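PDB 5U22: N2152 from Neocallimastix frontalis, which probably hydrolyses glycosidic bonds in rare arabinosyl substrates, as a polyspecific family 39 glycoside hydrolase of a rumen anaerobic fungus. Local coordinates for residues W110-W114 with W145-T151; W164-Y168 with N203-P207. All blocks are in the same frame, centred on the assembly; numbering follows the deposited sequence.

Contact 1. Residues W110-W114 with W145-T151; sequences WPYRW and WNEPDVT
The indole of Trp110 carries the methyl group of Thr151 on one face: CG2 lies 3.4 Å from the centroid of the six-membered ring, a CH-pi contact almost on the ring normal. Around the rim of the same ring, near its plane, come Asn146 ND2 and Glu147 OE1, the latter 3.4 Å from CZ2. Tyr112 turns an edge toward a face of Trp145 in a T-shaped pair with planes at 64°, CD2 approaching CZ2 to 3.7 Å, while Asn146 O and Thr151 OG1 lie at the edge of the tyrosine ring.

Asn146 ND2 donates to Tyr112 OH over 3.0 Å at 162°, with the oxygen close to the amide plane. The amide reaches it because CG is anti to the backbone N (chi1 180°). Asp105 also binds that hydroxyl and Arg68 binds Asn146 OD1, so both ends of the amide are fixed. A phenylalanine here would probably leave Asn146 ND2 and Asp105 without the hydroxyl they share, and the amide less firmly set. Threonine suits its place by using both branches, since OG1 accepts from Trp145 NE1 at 3.0 Å while the methyl meets Trp110. Pro111, after a cis peptide bond, rests its CB 3.6 Å from Thr151 O.

Glu147 stands at the N-cap of helix 148-151, and its carboxylate binds His213 and a buffer molecule. The Asn-Glu-Pro sequence is consistent with the clan GH-A signature, in which the glutamate is the acid/base, so Glu147 probably has that role and Trp110, touching it, probably lines the active-site pocket. The two segments follow strands 98-102 and 139-143; Tyr112 and Asn146 touch Glu102 on the first strand, and Trp114 and Trp145 pack on Trp120 of helix 117-134 and Met163 of helix 160-174.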
# COMPACT_ATOMS: atom_id res chain seq x y z
N TRP A 110 7.52 -16.03 -16.60
CA TRP A 110 6.15 -15.78 -16.15
C TRP A 110 5.17 -16.52 -17.07
O TRP A 110 5.06 -16.20 -18.26
CB TRP A 110 5.81 -14.29 -16.13
CG TRP A 110 4.45 -14.01 -15.53
CD1 TRP A 110 3.27 -13.94 -16.19
CD2 TRP A 110 4.15 -13.79 -14.14
NE1 TRP A 110 2.24 -13.68 -15.31
CE2 TRP A 110 2.76 -13.58 -14.04
CE3 TRP A 110 4.93 -13.73 -12.98
CZ2 TRP A 110 2.12 -13.32 -12.82
CZ3 TRP A 110 4.29 -13.49 -11.76
CH2 TRP A 110 2.89 -13.28 -11.69
N PRO A 111 4.47 -17.54 -16.53
CA PRO A 111 4.54 -18.02 -15.14
C PRO A 111 5.90 -18.58 -14.75
O PRO A 111 6.62 -19.06 -15.63
CB PRO A 111 3.48 -19.12 -15.11
CG PRO A 111 2.51 -18.73 -16.20
CD PRO A 111 3.40 -18.22 -17.28
N TYR A 112 6.23 -18.48 -13.46
CA TYR A 112 7.51 -18.95 -12.94
C TYR A 112 7.83 -20.35 -13.44
O TYR A 112 6.98 -21.24 -13.43
CB TYR A 112 7.51 -18.96 -11.41
CG TYR A 112 7.28 -17.61 -10.79
CD1 TYR A 112 8.29 -16.66 -10.77
CD2 TYR A 112 6.04 -17.27 -10.25
CE1 TYR A 112 8.08 -15.41 -10.21
CE2 TYR A 112 5.82 -16.03 -9.68
CZ TYR A 112 6.85 -15.10 -9.68
OH TYR A 112 6.65 -13.85 -9.13
N ARG A 113 9.08 -20.54 -13.85
CA ARG A 113 9.50 -21.85 -14.34
C ARG A 113 9.92 -22.68 -13.14
O ARG A 113 11.02 -22.52 -12.61
CB ARG A 113 10.62 -21.70 -15.36
CG ARG A 113 10.11 -21.18 -16.69
CD ARG A 113 11.04 -21.56 -17.81
NE ARG A 113 12.23 -20.73 -17.80
CZ ARG A 113 12.27 -19.51 -18.31
NH1 ARG A 113 11.19 -18.99 -18.87
NH2 ARG A 113 13.39 -18.80 -18.26
N TRP A 114 9.02 -23.56 -12.69
CA TRP A 114 9.26 -24.37 -11.51
C TRP A 114 10.40 -25.35 -11.79
O TRP A 114 10.34 -26.09 -12.78
CB TRP A 114 7.99 -25.12 -11.15
CG TRP A 114 8.09 -26.07 -9.99
CD1 TRP A 114 8.09 -27.43 -10.05
CD2 TRP A 114 8.19 -25.72 -8.61
NE1 TRP A 114 8.17 -27.96 -8.77
CE2 TRP A 114 8.24 -26.92 -7.87
CE3 TRP A 114 8.24 -24.51 -7.91
CZ2 TRP A 114 8.34 -26.95 -6.48
CZ3 TRP A 114 8.34 -24.54 -6.53
CH2 TRP A 114 8.39 -25.75 -5.83
N TRP A 145 5.11 -17.23 -2.28
CA TRP A 145 4.84 -17.30 -3.71
C TRP A 145 4.27 -15.96 -4.17
O TRP A 145 4.25 -14.98 -3.42
CB TRP A 145 3.89 -18.47 -4.02
CG TRP A 145 3.94 -18.92 -5.46
CD1 TRP A 145 2.94 -18.80 -6.39
CD2 TRP A 145 5.04 -19.54 -6.11
NE1 TRP A 145 3.36 -19.33 -7.60
CE2 TRP A 145 4.64 -19.80 -7.45
CE3 TRP A 145 6.32 -19.93 -5.71
CZ2 TRP A 145 5.49 -20.41 -8.38
CZ3 TRP A 145 7.16 -20.55 -6.63
CH2 TRP A 145 6.74 -20.78 -7.96
N ASN A 146 3.79 -15.93 -5.42
CA ASN A 146 3.23 -14.71 -6.00
C ASN A 146 2.20 -15.13 -7.02
O ASN A 146 2.53 -15.82 -7.99
CB ASN A 146 4.32 -13.85 -6.67
CG ASN A 146 3.77 -12.56 -7.28
OD1 ASN A 146 2.90 -11.91 -6.72
ND2 ASN A 146 4.31 -12.19 -8.44
N GLU A 147 0.95 -14.72 -6.80
CA GLU A 147 -0.15 -14.97 -7.73
C GLU A 147 -0.24 -16.44 -8.16
O GLU A 147 -0.16 -16.74 -9.36
CB GLU A 147 -0.06 -14.05 -8.93
CG GLU A 147 -0.03 -12.58 -8.48
CD GLU A 147 -0.36 -11.58 -9.58
OE1 GLU A 147 -0.16 -11.90 -10.78
OE2 GLU A 147 -0.82 -10.47 -9.23
N PRO A 148 -0.42 -17.36 -7.22
CA PRO A 148 -0.56 -18.77 -7.61
C PRO A 148 -1.76 -18.99 -8.51
O PRO A 148 -1.75 -19.93 -9.32
CB PRO A 148 -0.72 -19.48 -6.26
CG PRO A 148 -1.33 -18.41 -5.36
CD PRO A 148 -0.64 -17.15 -5.78
N ASP A 149 -2.79 -18.14 -8.40
CA ASP A 149 -3.97 -18.24 -9.26
C ASP A 149 -3.65 -17.87 -10.70
O ASP A 149 -4.50 -18.08 -11.58
CB ASP A 149 -5.13 -17.38 -8.70
CG ASP A 149 -4.70 -16.00 -8.19
OD1 ASP A 149 -3.49 -15.70 -8.13
OD2 ASP A 149 -5.61 -15.21 -7.83
N VAL A 150 -2.46 -17.34 -10.96
CA VAL A 150 -1.98 -17.06 -12.30
C VAL A 150 -0.82 -17.97 -12.68
O VAL A 150 -0.73 -18.41 -13.83
CB VAL A 150 -1.58 -15.58 -12.43
CG1 VAL A 150 -0.94 -15.30 -13.79
CG2 VAL A 150 -2.77 -14.69 -12.23
N THR A 151 0.06 -18.30 -11.73
CA THR A 151 1.36 -18.88 -12.07
C THR A 151 1.58 -20.31 -11.62
O THR A 151 2.52 -20.94 -12.11
CB THR A 151 2.49 -18.03 -11.48
OG1 THR A 151 2.38 -17.98 -10.05
CG2 THR A 151 2.45 -16.65 -12.07
O HOH W 1 4.86 -22.28 -11.78

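Contact 2. Residues W164-Y168 with N203-P207; sequences WKQTY and NNCLP
Three side chains of one helical face, Trp164, Lys165 and Tyr168, each donate to a different backbone carbonyl of segment 203-207. Trp164 NE1 binds Cys205 O at 2.8 Å with a nearly straight N-H...O angle of 167°; the oxygen lies in the indole plane and the nitrogen in the carbonyl plane, which holds the ring edge-on to the chain. Tyr168 OH gives its proton to Leu206 O, 2.8 Å away, from a position tilted out of the carbonyl plane. Arg172 NH2 is a second partner of the same hydroxyl.

Lys165 bends at chi2 (62°) to bring NZ within 2.8 Å of Asn203 O, nearly in line with the C=O bond; its ion pair with Asp169 is long and weak. Asn203 leaves the helical conformation at the end of helix 190-202, where a positive charge is likely to be favoured by the helix dipole. Asn204, whose positive phi suits asparagine, is the C-prime residue of the Schellman motif that ends this helix, and Cys205 N is taken up by Ser200 O. The Asn203 side chain is held in turn, through ND2, by Phe199 O.

Small Cys205 fits in the corner formed by the face of Tyr168 and the edge of Trp164. Its CA sits 3.5 Å from the centroid of Tyr168, over the middle of one face, while SG meets the edge of Trp164, 3.6 Å from CD1. Pro207 CB touches the benzo edge of the same indole, 3.9 Å from CZ2.

Trp164 and Tyr168 also reach Ile180 on strand 180-185, and Trp164 meets Phe196 of helix 190-202 edge-to-face. The contact thus joins helix 160-174 to the turn between helix 190-202 and strand 209-212, linking neighbouring beta-alpha units of the barrel, on its outer side.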
# COMPACT_ATOMS: atom_id res chain seq x y z
N TRP A 164 2.87 -24.81 -0.79
CA TRP A 164 2.72 -23.89 0.33
C TRP A 164 3.05 -24.58 1.64
O TRP A 164 3.88 -24.10 2.43
CB TRP A 164 1.30 -23.32 0.40
CG TRP A 164 1.08 -22.50 1.66
CD1 TRP A 164 0.62 -22.94 2.86
CD2 TRP A 164 1.36 -21.10 1.83
NE1 TRP A 164 0.58 -21.90 3.77
CE2 TRP A 164 1.03 -20.76 3.16
CE3 TRP A 164 1.84 -20.09 0.97
CZ2 TRP A 164 1.17 -19.46 3.67
CZ3 TRP A 164 1.98 -18.80 1.48
CH2 TRP A 164 1.65 -18.50 2.81
N LYS A 165 2.36 -25.69 1.92
CA LYS A 165 2.59 -26.43 3.15
C LYS A 165 4.06 -26.82 3.31
O LYS A 165 4.65 -26.63 4.38
CB LYS A 165 1.71 -27.68 3.16
CG LYS A 165 2.03 -28.69 4.26
CD LYS A 165 1.85 -28.10 5.65
CE LYS A 165 1.96 -29.19 6.72
NZ LYS A 165 2.01 -28.60 8.08
N GLN A 166 4.66 -27.35 2.25
CA GLN A 166 6.03 -27.84 2.36
C GLN A 166 7.01 -26.69 2.55
O GLN A 166 7.97 -26.81 3.32
CB GLN A 166 6.39 -28.68 1.14
CG GLN A 166 5.66 -30.03 1.08
CD GLN A 166 5.77 -30.72 -0.27
OE1 GLN A 166 6.82 -30.66 -0.93
NE2 GLN A 166 4.69 -31.38 -0.70
N THR A 167 6.78 -25.57 1.87
CA THR A 167 7.70 -24.45 2.02
C THR A 167 7.51 -23.77 3.38
O THR A 167 8.47 -23.31 4.00
CB THR A 167 7.49 -23.46 0.87
OG1 THR A 167 7.59 -24.16 -0.37
CG2 THR A 167 8.53 -22.37 0.91
N TYR A 168 6.26 -23.70 3.83
CA TYR A 168 5.95 -23.18 5.16
C TYR A 168 6.70 -23.96 6.24
O TYR A 168 7.33 -23.37 7.12
CB TYR A 168 4.44 -23.25 5.38
CG TYR A 168 3.89 -22.63 6.65
CD1 TYR A 168 3.99 -23.29 7.88
CD2 TYR A 168 3.20 -21.43 6.61
CE1 TYR A 168 3.46 -22.73 9.04
CE2 TYR A 168 2.67 -20.87 7.76
CZ TYR A 168 2.80 -21.52 8.96
OH TYR A 168 2.25 -20.95 10.08
N ASN A 203 -4.11 -27.81 8.35
CA ASN A 203 -2.76 -28.34 8.20
C ASN A 203 -1.69 -27.44 8.81
O ASN A 203 -0.51 -27.54 8.45
CB ASN A 203 -2.50 -28.61 6.73
CG ASN A 203 -3.42 -29.67 6.19
OD1 ASN A 203 -3.21 -30.86 6.43
ND2 ASN A 203 -4.48 -29.25 5.51
N ASN A 204 -2.09 -26.59 9.76
CA ASN A 204 -1.17 -25.79 10.57
C ASN A 204 -0.17 -25.02 9.71
O ASN A 204 1.03 -25.02 9.96
CB ASN A 204 -0.45 -26.66 11.60
CG ASN A 204 -1.40 -27.33 12.56
OD1 ASN A 204 -1.60 -28.54 12.51
ND2 ASN A 204 -2.01 -26.53 13.43
N CYS A 205 -0.68 -24.35 8.68
CA CYS A 205 0.19 -23.53 7.85
C CYS A 205 -0.49 -22.22 7.48
O CYS A 205 -0.32 -21.70 6.37
CB CYS A 205 0.66 -24.30 6.60
SG CYS A 205 -0.62 -25.03 5.55
N LEU A 206 -1.22 -21.64 8.42
CA LEU A 206 -1.78 -20.31 8.22
C LEU A 206 -0.66 -19.28 8.13
O LEU A 206 0.26 -19.30 8.96
CB LEU A 206 -2.73 -19.93 9.36
CG LEU A 206 -4.09 -20.62 9.43
CD1 LEU A 206 -4.72 -20.37 10.78
CD2 LEU A 206 -5.01 -20.11 8.32
N PRO A 207 -0.71 -18.36 7.17
CA PRO A 207 0.28 -17.28 7.14
C PRO A 207 0.17 -16.41 8.38
O PRO A 207 -0.89 -16.31 9.00
CB PRO A 207 -0.07 -16.50 5.86
CG PRO A 207 -1.52 -16.76 5.65
CD PRO A 207 -1.79 -18.17 6.18

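Overall arrangement
Both contacts belong to the TIM-barrel domain and lie on the same side of the chain's centre, their own centres 17 Å apart and their nearest atoms about 5 Å apart without touching. They come in series: contact 1 closes at helix 148-151 before contact 2 opens on helix 160-174, the next helix. Contact 1 joins loops that follow strands 98-102 and 139-143, the catalytic end in this fold, whereas contact 2 uses the turn leading into strand 209-212. Helix 160-174 connects them, with Met163 touching Trp114 and Trp145 of contact 1, one residue before Trp164. Contact 1 thus lies beside the probable active site, and contact 2 joins neighbouring beta-alpha units.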